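Local coordinates for SnoaL-like domain-containing protein (Kribbella flavida, PDB 5EVH) that is of unknown function but has a SnoaL-like domain of the NTF2 clan, a fold whose relatives include small enzymes and binding proteins, at residues R29-P40 against G101-R112. Numbering follows the deposited sequence.
Sequences RHVAGGIVCHAP and GRITQLRIIFDR
The guanidinium of R107 lies flat on the ring of H38, planes 9° apart, two planar groups suited to stacking on neighbouring strands. A bend at chi3 (-36°) folds the arginine's end over the imidazole. Beneath them the strands run parallel: H38 N donates to L106 O (2.8 Å), and I108 N returns a bond to H38 O. On the other face, C37 SG meets L106 CD2 at 4.1 Å, compact apolar groups fit for a buried layer. I35, its CG1 anti to the backbone N (chi1 -178°), brings CD1 against I103 CG2. The type I turn A32-I35, with two glycines, is matched by a classic beta bulge at T104 and Q105, both facing T97; water 2 donates to G34 O and T104 O. Before the turn, I103 N binds H30 O, and R102 NH1 reaches V31 O (3.0 Å) in the guanidinium plane. P40, without an N-H, suits the end of the pairing; its CG makes a CH-pi contact over F110, 3.8 Å from the centroid. R112, alongside P40 CB, salt-bridges D111 of the second subunit. This parallel pair sits between antiparallel strands 42-45 and 92-99, with F50 of helix 47-58 on C37 and L106 and Y15 of helix 7-20 on I103, consistent with the NTF2 fold.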
loop_
_atom_site.group_PDB
_atom_site.type_symbol
_atom_site.label_atom_id
_atom_site.label_comp_id
_atom_site.label_asym_id
_atom_site.label_seq_id
_atom_site.Cartn_x
_atom_site.Cartn_y
_atom_site.Cartn_z
ATOM N N ARG A 29 -6.264 21.138 -7.932
ATOM C CA ARG A 29 -6.656 21.186 -9.335
ATOM C C ARG A 29 -6.889 19.808 -9.892
ATOM O O ARG A 29 -7.557 19.675 -10.923
ATOM C CB ARG A 29 -5.565 21.812 -10.240
ATOM C CG ARG A 29 -5.220 23.242 -10.049
ATOM C CD ARG A 29 -4.132 23.608 -11.126
ATOM N NE ARG A 29 -3.690 24.974 -10.917
ATOM C CZ ARG A 29 -2.590 25.481 -11.441
ATOM N NH1 ARG A 29 -1.778 24.724 -12.238
ATOM N NH2 ARG A 29 -2.289 26.732 -11.163
ATOM N N HIS A 30 -6.196 18.798 -9.345
ATOM C CA HIS A 30 -6.266 17.476 -9.915
ATOM C C HIS A 30 -7.278 16.595 -9.215
ATOM O O HIS A 30 -7.316 15.401 -9.505
ATOM C CB HIS A 30 -4.889 16.822 -9.826
ATOM C CG HIS A 30 -3.845 17.549 -10.595
ATOM N ND1 HIS A 30 -3.715 17.414 -11.969
ATOM C CD2 HIS A 30 -2.871 18.408 -10.195
ATOM C CE1 HIS A 30 -2.682 18.144 -12.380
ATOM N NE2 HIS A 30 -2.152 18.760 -11.328
ATOM N N VAL A 31 -8.095 17.153 -8.325
ATOM C CA VAL A 31 -9.045 16.392 -7.506
ATOM C C VAL A 31 -10.469 16.689 -7.978
ATOM O O VAL A 31 -10.871 17.862 -8.056
ATOM C CB VAL A 31 -8.894 16.766 -6.027
ATOM C CG1 VAL A 31 -10.048 16.115 -5.172
ATOM C CG2 VAL A 31 -7.496 16.331 -5.523
ATOM N N ALA A 32 -11.258 15.649 -8.227
ATOM C CA ALA A 32 -12.658 15.886 -8.596
ATOM C C ALA A 32 -13.480 16.402 -7.408
ATOM O O ALA A 32 -13.276 16.008 -6.264
ATOM C CB ALA A 32 -13.300 14.610 -9.120
ATOM N N GLY A 33 -14.452 17.274 -7.682
ATOM C CA GLY A 33 -15.330 17.742 -6.594
ATOM C C GLY A 33 -15.997 16.623 -5.825
ATOM O O GLY A 33 -16.233 16.738 -4.608
ATOM N N GLY A 34 -16.352 15.535 -6.508
ATOM C CA GLY A 34 -17.017 14.428 -5.840
ATOM C C GLY A 34 -16.055 13.275 -5.521
ATOM O O GLY A 34 -16.504 12.127 -5.464
ATOM N N ILE A 35 -14.746 13.533 -5.313
ATOM C CA ILE A 35 -13.794 12.441 -5.066
ATOM C C ILE A 35 -14.307 11.552 -3.930
ATOM O O ILE A 35 -14.917 12.022 -2.958
ATOM C CB ILE A 35 -12.389 12.993 -4.736
ATOM C CG1 ILE A 35 -11.352 11.842 -4.521
ATOM C CG2 ILE A 35 -12.506 13.967 -3.539
ATOM C CD1 ILE A 35 -9.906 12.342 -4.569
ATOM N N VAL A 36 -14.103 10.244 -4.081
ATOM C CA VAL A 36 -14.305 9.265 -3.017
ATOM C C VAL A 36 -12.927 8.768 -2.625
ATOM O O VAL A 36 -12.186 8.250 -3.481
ATOM C CB VAL A 36 -15.171 8.094 -3.498
ATOM C CG1 VAL A 36 -15.239 7.038 -2.386
ATOM C CG2 VAL A 36 -16.580 8.620 -3.965
ATOM N N CYS A 37 -12.563 8.935 -1.348
ATOM C CA CYS A 37 -11.245 8.529 -0.858
ATOM C C CYS A 37 -11.454 7.429 0.180
ATOM O O CYS A 37 -12.252 7.586 1.105
ATOM C CB CYS A 37 -10.465 9.719 -0.261
ATOM S SG CYS A 37 -8.893 9.195 0.481
ATOM N N HIS A 38 -10.774 6.302 0.029
ATOM C CA HIS A 38 -10.825 5.265 1.050
ATOM C C HIS A 38 -9.460 5.285 1.709
ATOM O O HIS A 38 -8.447 5.008 1.055
ATOM C CB HIS A 38 -11.098 3.889 0.457
ATOM C CG HIS A 38 -12.359 3.809 -0.343
ATOM N ND1 HIS A 38 -13.603 3.610 0.229
ATOM C CD2 HIS A 38 -12.560 3.861 -1.681
ATOM C CE1 HIS A 38 -14.516 3.565 -0.723
ATOM N NE2 HIS A 38 -13.904 3.693 -1.889
ATOM N N ALA A 39 -9.424 5.607 2.984
ATOM C CA ALA A 39 -8.159 5.779 3.693
ATOM C C ALA A 39 -8.156 4.834 4.884
ATOM O O ALA A 39 -9.209 4.255 5.175
ATOM C CB ALA A 39 -8.034 7.235 4.118
ATOM N N PRO A 40 -7.025 4.640 5.597
ATOM C CA PRO A 40 -7.016 3.605 6.646
ATOM C C PRO A 40 -8.049 3.830 7.729
ATOM O O PRO A 40 -8.628 2.850 8.216
ATOM C CB PRO A 40 -5.580 3.665 7.178
ATOM C CG PRO A 40 -4.787 4.034 5.914
ATOM C CD PRO A 40 -5.663 5.129 5.302
ATOM N N GLY A 101 -8.538 14.257 -16.373
ATOM C CA GLY A 101 -7.549 15.015 -15.611
ATOM C C GLY A 101 -7.848 15.197 -14.127
ATOM O O GLY A 101 -7.121 15.931 -13.455
ATOM N N ARG A 102 -8.944 14.641 -13.618
ATOM C CA ARG A 102 -9.311 14.787 -12.209
ATOM C C ARG A 102 -9.399 13.423 -11.539
ATOM O O ARG A 102 -9.944 12.472 -12.129
ATOM C CB ARG A 102 -10.656 15.470 -12.062
ATOM C CG ARG A 102 -10.724 16.839 -12.782
ATOM C CD ARG A 102 -10.727 17.862 -11.730
ATOM N NE ARG A 102 -10.686 19.220 -12.224
ATOM C CZ ARG A 102 -10.581 20.284 -11.422
ATOM N NH1 ARG A 102 -10.512 20.112 -10.074
ATOM N NH2 ARG A 102 -10.531 21.517 -11.963
ATOM N N ILE A 103 -8.833 13.329 -10.326
ATOM C CA ILE A 103 -8.881 12.104 -9.517
ATOM C C ILE A 103 -10.291 11.959 -8.961
ATOM O O ILE A 103 -10.762 12.818 -8.206
ATOM C CB ILE A 103 -7.858 12.154 -8.378
ATOM C CG1 ILE A 103 -6.444 12.301 -9.025
ATOM C CG2 ILE A 103 -8.016 10.880 -7.442
ATOM C CD1 ILE A 103 -5.335 12.744 -7.933
ATOM N N THR A 104 -10.994 10.888 -9.367
ATOM C CA THR A 104 -12.369 10.700 -8.900
ATOM C C THR A 104 -12.461 9.644 -7.808
ATOM O O THR A 104 -13.469 9.615 -7.086
ATOM C CB THR A 104 -13.288 10.254 -10.040
ATOM O OG1 THR A 104 -12.730 9.022 -10.525
ATOM C CG2 THR A 104 -13.336 11.268 -11.153
ATOM N N GLN A 105 -11.426 8.815 -7.653
ATOM C CA GLN A 105 -11.375 7.825 -6.577
ATOM C C GLN A 105 -9.941 7.640 -6.162
ATOM O O GLN A 105 -9.055 7.628 -7.007
ATOM C CB GLN A 105 -11.868 6.436 -6.990
ATOM C CG GLN A 105 -13.226 6.442 -7.560
ATOM C CD GLN A 105 -13.689 5.044 -7.783
ATOM O OE1 GLN A 105 -13.963 4.642 -8.923
ATOM N NE2 GLN A 105 -13.746 4.259 -6.690
ATOM N N LEU A 106 -9.716 7.456 -4.865
ATOM C CA LEU A 106 -8.361 7.357 -4.337
ATOM C C LEU A 106 -8.432 6.397 -3.168
ATOM O O LEU A 106 -9.166 6.675 -2.211
ATOM C CB LEU A 106 -7.846 8.728 -3.889
ATOM C CG LEU A 106 -6.322 8.737 -3.604
ATOM C CD1 LEU A 106 -5.847 10.204 -3.737
ATOM C CD2 LEU A 106 -5.972 8.276 -2.279
ATOM N N ARG A 107 -7.728 5.254 -3.253
ATOM C CA ARG A 107 -7.609 4.369 -2.094
ATOM C C ARG A 107 -6.164 4.441 -1.617
ATOM O O ARG A 107 -5.236 4.158 -2.391
ATOM C CB ARG A 107 -8.025 2.924 -2.399
ATOM C CG ARG A 107 -7.779 2.017 -1.161
ATOM C CD ARG A 107 -8.389 0.550 -1.311
ATOM N NE ARG A 107 -9.687 0.421 -2.035
ATOM C CZ ARG A 107 -10.882 0.379 -1.439
ATOM N NH1 ARG A 107 -11.973 0.233 -2.174
ATOM N NH2 ARG A 107 -11.003 0.482 -0.103
ATOM N N ILE A 108 -5.965 4.792 -0.350
ATOM C CA ILE A 108 -4.595 4.931 0.158
ATOM C C ILE A 108 -4.369 3.991 1.333
ATOM O O ILE A 108 -5.258 3.796 2.165
ATOM C CB ILE A 108 -4.255 6.390 0.523
ATOM C CG1 ILE A 108 -2.877 6.463 1.219
ATOM C CG2 ILE A 108 -5.297 7.035 1.468
ATOM C CD1 ILE A 108 -2.363 7.918 1.265
ATOM N N ILE A 109 -3.205 3.321 1.348
ATOM C CA ILE A 109 -2.880 2.344 2.406
ATOM C C ILE A 109 -1.590 2.803 3.063
ATOM O O ILE A 109 -0.598 3.027 2.373
ATOM C CB ILE A 109 -2.687 0.924 1.833
ATOM C CG1 ILE A 109 -3.933 0.514 1.048
ATOM C CG2 ILE A 109 -2.420 -0.019 3.025
ATOM C CD1 ILE A 109 -3.789 -0.931 0.387
ATOM N N PHE A 110 -1.593 2.909 4.391
ATOM C CA PHE A 110 -0.359 3.038 5.141
ATOM C C PHE A 110 -0.621 2.519 6.550
ATOM O O PHE A 110 -1.778 2.333 6.972
ATOM C CB PHE A 110 0.144 4.482 5.204
ATOM C CG PHE A 110 -0.859 5.448 5.757
ATOM C CD1 PHE A 110 -1.710 6.140 4.888
ATOM C CD2 PHE A 110 -0.953 5.661 7.121
ATOM C CE1 PHE A 110 -2.668 7.077 5.422
ATOM C CE2 PHE A 110 -1.893 6.572 7.676
ATOM C CZ PHE A 110 -2.760 7.260 6.828
ATOM N N ASP A 111 0.455 2.243 7.262
ATOM C CA ASP A 111 0.359 1.596 8.571
ATOM C C ASP A 111 0.273 2.720 9.604
ATOM O O ASP A 111 1.223 3.514 9.748
ATOM C CB ASP A 111 1.586 0.729 8.815
ATOM C CG ASP A 111 1.551 0.019 10.163
ATOM O OD1 ASP A 111 0.446 -0.043 10.802
ATOM O OD2 ASP A 111 2.618 -0.516 10.589
ATOM N N ARG A 112 -0.871 2.831 10.280
ATOM C CA ARG A 112 -1.031 3.826 11.356
ATOM C C ARG A 112 -0.299 3.462 12.657
ATOM O O ARG A 112 -0.086 4.351 13.508
ATOM C CB ARG A 112 -2.534 4.054 11.650
ATOM C CG ARG A 112 -3.314 4.700 10.435
ATOM C CD ARG A 112 -4.828 4.914 10.784
ATOM N NE ARG A 112 -5.488 3.605 10.820
ATOM C CZ ARG A 112 -6.647 3.361 11.401
ATOM N NH1 ARG A 112 -7.293 4.346 12.031
ATOM N NH2 ARG A 112 -7.142 2.139 11.359
HETATM O O HOH W 1 -4.676 16.160 -14.218
HETATM O O HOH W 2 -16.104 10.233 -7.437
#